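Local coordinates for (S)-ureidoglycine--glyoxylate transaminase (Bacillus subtilis, PDB 3ISL), which catalyses the pyridoxal-phosphate-dependent transfer of the amino group of (S)-ureidoglycine to glyoxylate, giving oxalurate and glycine in purine catabolism, at residues G145-G150 with A173-G178; G178-K183 with K320-T325. All coordinates share one frame; numbering follows the deposited sequence.

Contact 1: G145-G150 with A173-G178. With PLP (pyridoxal-5'-phosphate), chain C.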
loop_
_atom_site.group_PDB
_atom_site.type_symbol
_atom_site.label_atom_id
_atom_site.label_comp_id
_atom_site.label_asym_id
_atom_site.label_seq_id
_atom_site.Cartn_x
_atom_site.Cartn_y
_atom_site.Cartn_z
ATOM N N GLY A 145 6.335 21.398 -1.197
ATOM C CA GLY A 145 7.094 21.671 0.035
ATOM C C GLY A 145 8.183 20.588 0.181
ATOM O O GLY A 145 7.867 19.381 0.226
ATOM N N GLU A 146 9.458 20.994 0.233
ATOM C CA GLU A 146 10.574 20.012 0.449
ATOM C C GLU A 146 10.865 19.959 1.913
ATOM O O GLU A 146 11.396 20.967 2.458
ATOM C CB GLU A 146 11.917 20.525 -0.142
ATOM C CG GLU A 146 12.155 20.275 -1.591
ATOM C CD GLU A 146 12.457 18.832 -1.894
ATOM O OE1 GLU A 146 12.790 18.066 -0.974
ATOM O OE2 GLU A 146 12.399 18.462 -3.072
ATOM N N THR A 147 10.590 18.811 2.552
ATOM C CA THR A 147 10.841 18.668 3.943
ATOM C C THR A 147 12.313 18.539 4.147
ATOM O O THR A 147 12.777 18.835 5.243
ATOM C CB THR A 147 10.169 17.417 4.593
ATOM O OG1 THR A 147 10.520 16.259 3.836
ATOM C CG2 THR A 147 8.678 17.561 4.582
ATOM N N SER A 148 13.038 18.083 3.123
ATOM C CA SER A 148 14.474 17.890 3.234
ATOM C C SER A 148 15.165 19.228 3.519
ATOM O O SER A 148 16.167 19.279 4.178
ATOM C CB SER A 148 15.048 17.238 1.939
ATOM O OG SER A 148 14.850 18.104 0.800
ATOM N N THR A 149 14.631 20.307 2.986
ATOM C CA THR A 149 15.254 21.627 3.124
ATOM C C THR A 149 14.381 22.599 3.936
ATOM O O THR A 149 14.839 23.620 4.370
ATOM C CB THR A 149 15.656 22.246 1.770
ATOM O OG1 THR A 149 14.515 22.699 1.035
ATOM C CG2 THR A 149 16.522 21.253 0.900
ATOM N N GLY A 150 13.136 22.232 4.177
ATOM C CA GLY A 150 12.173 23.093 4.883
ATOM C C GLY A 150 11.615 24.265 4.085
ATOM O O GLY A 150 11.106 25.217 4.687
ATOM N N ALA A 173 2.391 17.307 -3.525
ATOM C CA ALA A 173 1.934 18.065 -2.344
ATOM C C ALA A 173 1.920 17.145 -1.090
ATOM O O ALA A 173 1.099 17.298 -0.210
ATOM C CB ALA A 173 0.552 18.744 -2.592
ATOM N N VAL A 174 2.822 16.180 -1.025
ATOM C CA VAL A 174 2.735 15.125 -0.023
ATOM C C VAL A 174 2.896 15.712 1.407
ATOM O O VAL A 174 2.225 15.297 2.332
ATOM C CB VAL A 174 3.785 14.006 -0.313
ATOM C CG1 VAL A 174 4.161 13.279 0.950
ATOM C CG2 VAL A 174 3.313 13.027 -1.436
ATOM N N ALA A 175 3.827 16.653 1.564
ATOM C CA ALA A 175 4.126 17.220 2.852
ATOM C C ALA A 175 3.245 18.387 3.201
ATOM O O ALA A 175 3.323 18.860 4.319
ATOM C CB ALA A 175 5.578 17.721 2.884
ATOM N N THR A 176 2.572 18.970 2.226
ATOM C CA THR A 176 1.795 20.207 2.473
ATOM C C THR A 176 0.285 19.919 2.567
ATOM O O THR A 176 -0.427 20.625 3.257
ATOM C CB THR A 176 2.028 21.291 1.406
ATOM O OG1 THR A 176 1.773 20.692 0.153
ATOM C CG2 THR A 176 3.490 21.732 1.435
ATOM N N ILE A 177 -0.201 18.867 1.907
ATOM C CA ILE A 177 -1.658 18.734 1.865
ATOM C C ILE A 177 -2.228 18.584 3.296
ATOM O O ILE A 177 -1.701 17.777 4.122
ATOM C CB ILE A 177 -2.075 17.492 0.998
ATOM C CG1 ILE A 177 -3.587 17.550 0.563
ATOM C CG2 ILE A 177 -1.669 16.090 1.708
ATOM C CD1 ILE A 177 -4.042 18.899 -0.140
ATOM N N GLY A 178 -3.317 19.327 3.595
ATOM C CA GLY A 178 -3.961 19.336 4.919
ATOM C C GLY A 178 -3.244 20.153 6.016
ATOM O O GLY A 178 -3.718 20.233 7.154
HETATM N N1 PLP C . 7.440 13.519 -1.247
HETATM C C2 PLP C . 7.692 14.517 -0.193
HETATM C C2A PLP C . 7.738 15.910 -0.394
HETATM C C3 PLP C . 7.925 14.142 1.136
HETATM O O3 PLP C . 8.150 15.072 2.119
HETATM C C4 PLP C . 7.908 12.827 1.543
HETATM C C4A PLP C . 8.156 12.477 3.062
HETATM C C5 PLP C . 7.662 11.851 0.585
HETATM C C6 PLP C . 7.443 12.155 -0.796
HETATM C C5A PLP C . 7.711 10.437 1.061
HETATM O O4P PLP C . 6.573 9.788 0.734
HETATM P P PLP C . 6.559 8.311 1.297
HETATM O O1P PLP C . 7.711 8.045 2.259
HETATM O O2P PLP C . 6.542 7.457 -0.129
HETATM O O3P PLP C . 5.067 8.026 2.015
HETATM O O HOH W 1 5.277 18.703 -0.841
#
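Thr147 meets Ala175 and the cofactor with different branches, and its first torsion (chi1 52°) decides which does what: OG1 sits between the backbone N and the carbonyl carbon, while CG2 is anti to the carbonyl carbon. Both segments follow parallel neighbours of the central sheet, strands 139-143 and 168-172, which helix 156-164 joins in a beta-alpha-beta crossover; the segments come together at the pyridoxal-phosphate site of this class-V aminotransferase. The methyl CG2 of Thr147 abuts CB of Ala175 at 3.5 Å. Its hydroxyl OG1 is hydrogen-bonded to O3 of PLP at 3.2 Å, with the donor undecided. Ala175 CB is 3.8 Å from the same O3, so the phenolic oxygen is bordered by residues from both segments. Val174 contributes to the pocket differently, its CG1 anti to the backbone N (chi1 154°) and packed 3.8 Å from C5 over one face of the pyridine ring. Asp172, just before this loop and also in the pocket, accepts from Val174 N through OD1.

Away from the ring, CG2 of Thr176 rests 3.9 Å from CA of Gly145, while OG1 of Thr176 is hydrogen-bonded to His144. A water bridges the two backbones: it accepts from Gly145 N and, weakly, from Ala175 N. The direct contact is van der Waals packing, mostly of methyl groups, with 143 Å² buried in all; the water supplies the polar link between the segments, and the cofactor merely packs against Ala175. Glu146 turns away from the 173-178 loop, its carboxylate bonded to the backbone N atoms of Phe97 and Gly98 in helix 96-107. Ser148 OG donates to Glu146 OE1 at 2.7 Å, arriving from above the carboxylate plane, 40° out of it.

Contact 2: G178-K183 with K320-T325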
loop_
_atom_site.group_PDB
_atom_site.type_symbol
_atom_site.label_atom_id
_atom_site.label_comp_id
_atom_site.label_asym_id
_atom_site.label_seq_id
_atom_site.Cartn_x
_atom_site.Cartn_y
_atom_site.Cartn_z
ATOM N N GLY A 178 -3.317 19.327 3.595
ATOM C CA GLY A 178 -3.961 19.336 4.919
ATOM C C GLY A 178 -3.244 20.153 6.016
ATOM O O GLY A 178 -3.718 20.233 7.154
ATOM N N GLY A 179 -2.141 20.783 5.656
ATOM C CA GLY A 179 -1.331 21.567 6.612
ATOM C C GLY A 179 -1.066 22.992 6.149
ATOM O O GLY A 179 -1.079 23.925 6.960
ATOM N N CYS A 180 -0.795 23.128 4.856
ATOM C CA CYS A 180 -0.544 24.399 4.176
ATOM C C CYS A 180 -1.497 24.470 3.017
ATOM O O CYS A 180 -1.871 23.426 2.438
ATOM C CB CYS A 180 0.895 24.489 3.564
ATOM S SG CYS A 180 2.192 23.853 4.686
ATOM N N GLU A 181 -1.768 25.696 2.575
ATOM C CA GLU A 181 -2.714 25.897 1.494
ATOM C C GLU A 181 -2.285 25.076 0.312
ATOM O O GLU A 181 -1.155 25.174 -0.093
ATOM C CB GLU A 181 -2.682 27.356 1.052
ATOM C CG GLU A 181 -3.867 28.100 1.443
ATOM C CD GLU A 181 -3.814 29.469 0.829
ATOM O OE1 GLU A 181 -3.005 29.679 -0.132
ATOM O OE2 GLU A 181 -4.541 30.343 1.348
ATOM N N VAL A 182 -3.184 24.277 -0.234
ATOM C CA VAL A 182 -2.994 23.796 -1.605
ATOM C C VAL A 182 -4.226 24.060 -2.450
ATOM O O VAL A 182 -5.310 23.705 -2.076
ATOM C CB VAL A 182 -2.236 22.417 -1.783
ATOM C CG1 VAL A 182 -1.774 21.766 -0.533
ATOM C CG2 VAL A 182 -2.673 21.502 -2.966
ATOM N N LYS A 183 -4.067 24.752 -3.566
ATOM C CA LYS A 183 -5.273 25.147 -4.250
ATOM C C LYS A 183 -5.130 24.643 -5.668
ATOM O O LYS A 183 -4.566 25.331 -6.511
ATOM C CB LYS A 183 -5.462 26.698 -4.143
ATOM C CG LYS A 183 -5.464 27.271 -2.708
ATOM C CD LYS A 183 -5.435 28.866 -2.811
ATOM C CE LYS A 183 -6.379 29.571 -1.802
ATOM N NZ LYS A 183 -6.343 31.173 -2.000
ATOM N N LYS A 320 9.824 29.856 4.112
ATOM C CA LYS A 320 9.900 28.828 5.130
ATOM C C LYS A 320 8.626 27.957 5.082
ATOM O O LYS A 320 7.530 28.460 5.197
ATOM C CB LYS A 320 10.014 29.372 6.537
ATOM C CG LYS A 320 10.119 28.206 7.591
ATOM C CD LYS A 320 10.067 28.747 9.074
ATOM C CE LYS A 320 10.050 27.576 10.043
ATOM N NZ LYS A 320 8.728 26.843 9.961
ATOM N N MET A 321 8.797 26.661 4.946
ATOM C CA MET A 321 7.647 25.750 5.059
ATOM C C MET A 321 7.027 25.852 6.480
ATOM O O MET A 321 7.723 25.667 7.471
ATOM C CB MET A 321 8.104 24.311 4.780
ATOM C CG MET A 321 6.955 23.345 4.452
ATOM S SD MET A 321 7.447 21.671 3.867
ATOM C CE MET A 321 9.104 21.661 4.297
ATOM N N PRO A 322 5.716 26.084 6.595
ATOM C CA PRO A 322 5.180 26.354 7.966
ATOM C C PRO A 322 5.288 25.118 8.883
ATOM O O PRO A 322 5.604 25.274 10.085
ATOM C CB PRO A 322 3.681 26.728 7.730
ATOM C CG PRO A 322 3.648 27.192 6.251
ATOM C CD PRO A 322 4.656 26.200 5.565
ATOM N N VAL A 323 5.188 23.936 8.282
ATOM C CA VAL A 323 5.106 22.676 9.058
ATOM C C VAL A 323 6.430 21.974 9.350
ATOM O O VAL A 323 6.439 20.889 9.933
ATOM C CB VAL A 323 3.989 21.712 8.542
ATOM C CG1 VAL A 323 2.613 22.461 8.534
ATOM C CG2 VAL A 323 4.305 21.180 7.120
ATOM N N VAL A 324 7.556 22.609 9.025
ATOM C CA VAL A 324 8.843 22.027 9.360
ATOM C C VAL A 324 9.665 23.196 9.791
ATOM O O VAL A 324 9.548 24.272 9.222
ATOM C CB VAL A 324 9.481 21.332 8.103
ATOM C CG1 VAL A 324 10.900 20.904 8.354
ATOM C CG2 VAL A 324 8.648 20.081 7.700
ATOM N N THR A 325 10.535 22.958 10.764
ATOM C CA THR A 325 11.393 23.980 11.305
ATOM C C THR A 325 12.776 23.378 11.414
ATOM O O THR A 325 12.943 22.339 12.062
ATOM C CB THR A 325 10.847 24.379 12.694
ATOM O OG1 THR A 325 9.643 25.068 12.439
ATOM C CG2 THR A 325 11.850 25.366 13.462
#
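The pyrrolidine ring of Pro322 is met by Cys180 SG at its CD-CG edge, the sulfur raised to one side of the ring plane rather than centred over a face. SG is 3.5 Å from Pro322 CD and 4.0 Å from Pro322 CG. Pro322 also touches Glu299 of helix 288-308. The same sulfur approaches the forked end of Val323, lying 4.1 Å from CG1 of Val323 and almost as near its CG2, so a single thiol packs against two consecutive side chains. With chi1 at -43°, SG stands beside the backbone N of Cys180 and anti to its carbonyl carbon, at the end of a CA-CB bond already directed at the partner segment. Another planar group, the peptide following Gly179, sends its carbonyl oxygen to within 4.3 Å of Val323 CG1, a looser contact beside that of the sulfur. The side-chain packing is apolar and the contact buries 139 Å² in total.

The shape of the 320-325 segment is set by a type I beta turn from Met321 to Val324, closed by a weak backbone bond from Val324 N to Met321 O. Lys320 folds back over it and braces the turn by donating through NZ to both Val324 O (2.8 Å) and Met321 O (2.9 Å), as well as to Thr325 OG1. NZ reaches the Val324 carbonyl from above its plane (39°) and is tilted 29° from that of Met321. Its charge is further met by a salt bridge to Glu299. This turn leads into strand 324-328, which pairs antiparallel with strand 361-365 in the small domain. The contact thus sets a loop of the large, cofactor-binding domain against the small C-terminal one, the two-domain arrangement characteristic of fold-type I aminotransferases.

Overall arrangement
From the N terminus, contact 1 closes first, drawing 173-178 back to 145-150 across an intervening loop of 22 residues that contains helix 156-164 and strand 168-172. Contact 2 then opens at Gly178, which both contacts share, and closes a much longer excursion of 136 residues that includes Lys198 and helix 288-308. The two are in series, neither nested nor crossed, with centres about 7 Å apart. They also meet directly: Gly150 O and Met321 N, at 2.7 Å, probably form a hydrogen bond, and Met321 CE packs against Thr147 CA. Together they connect loops at the central sheet's cofactor site to the turn entering strand 324-328.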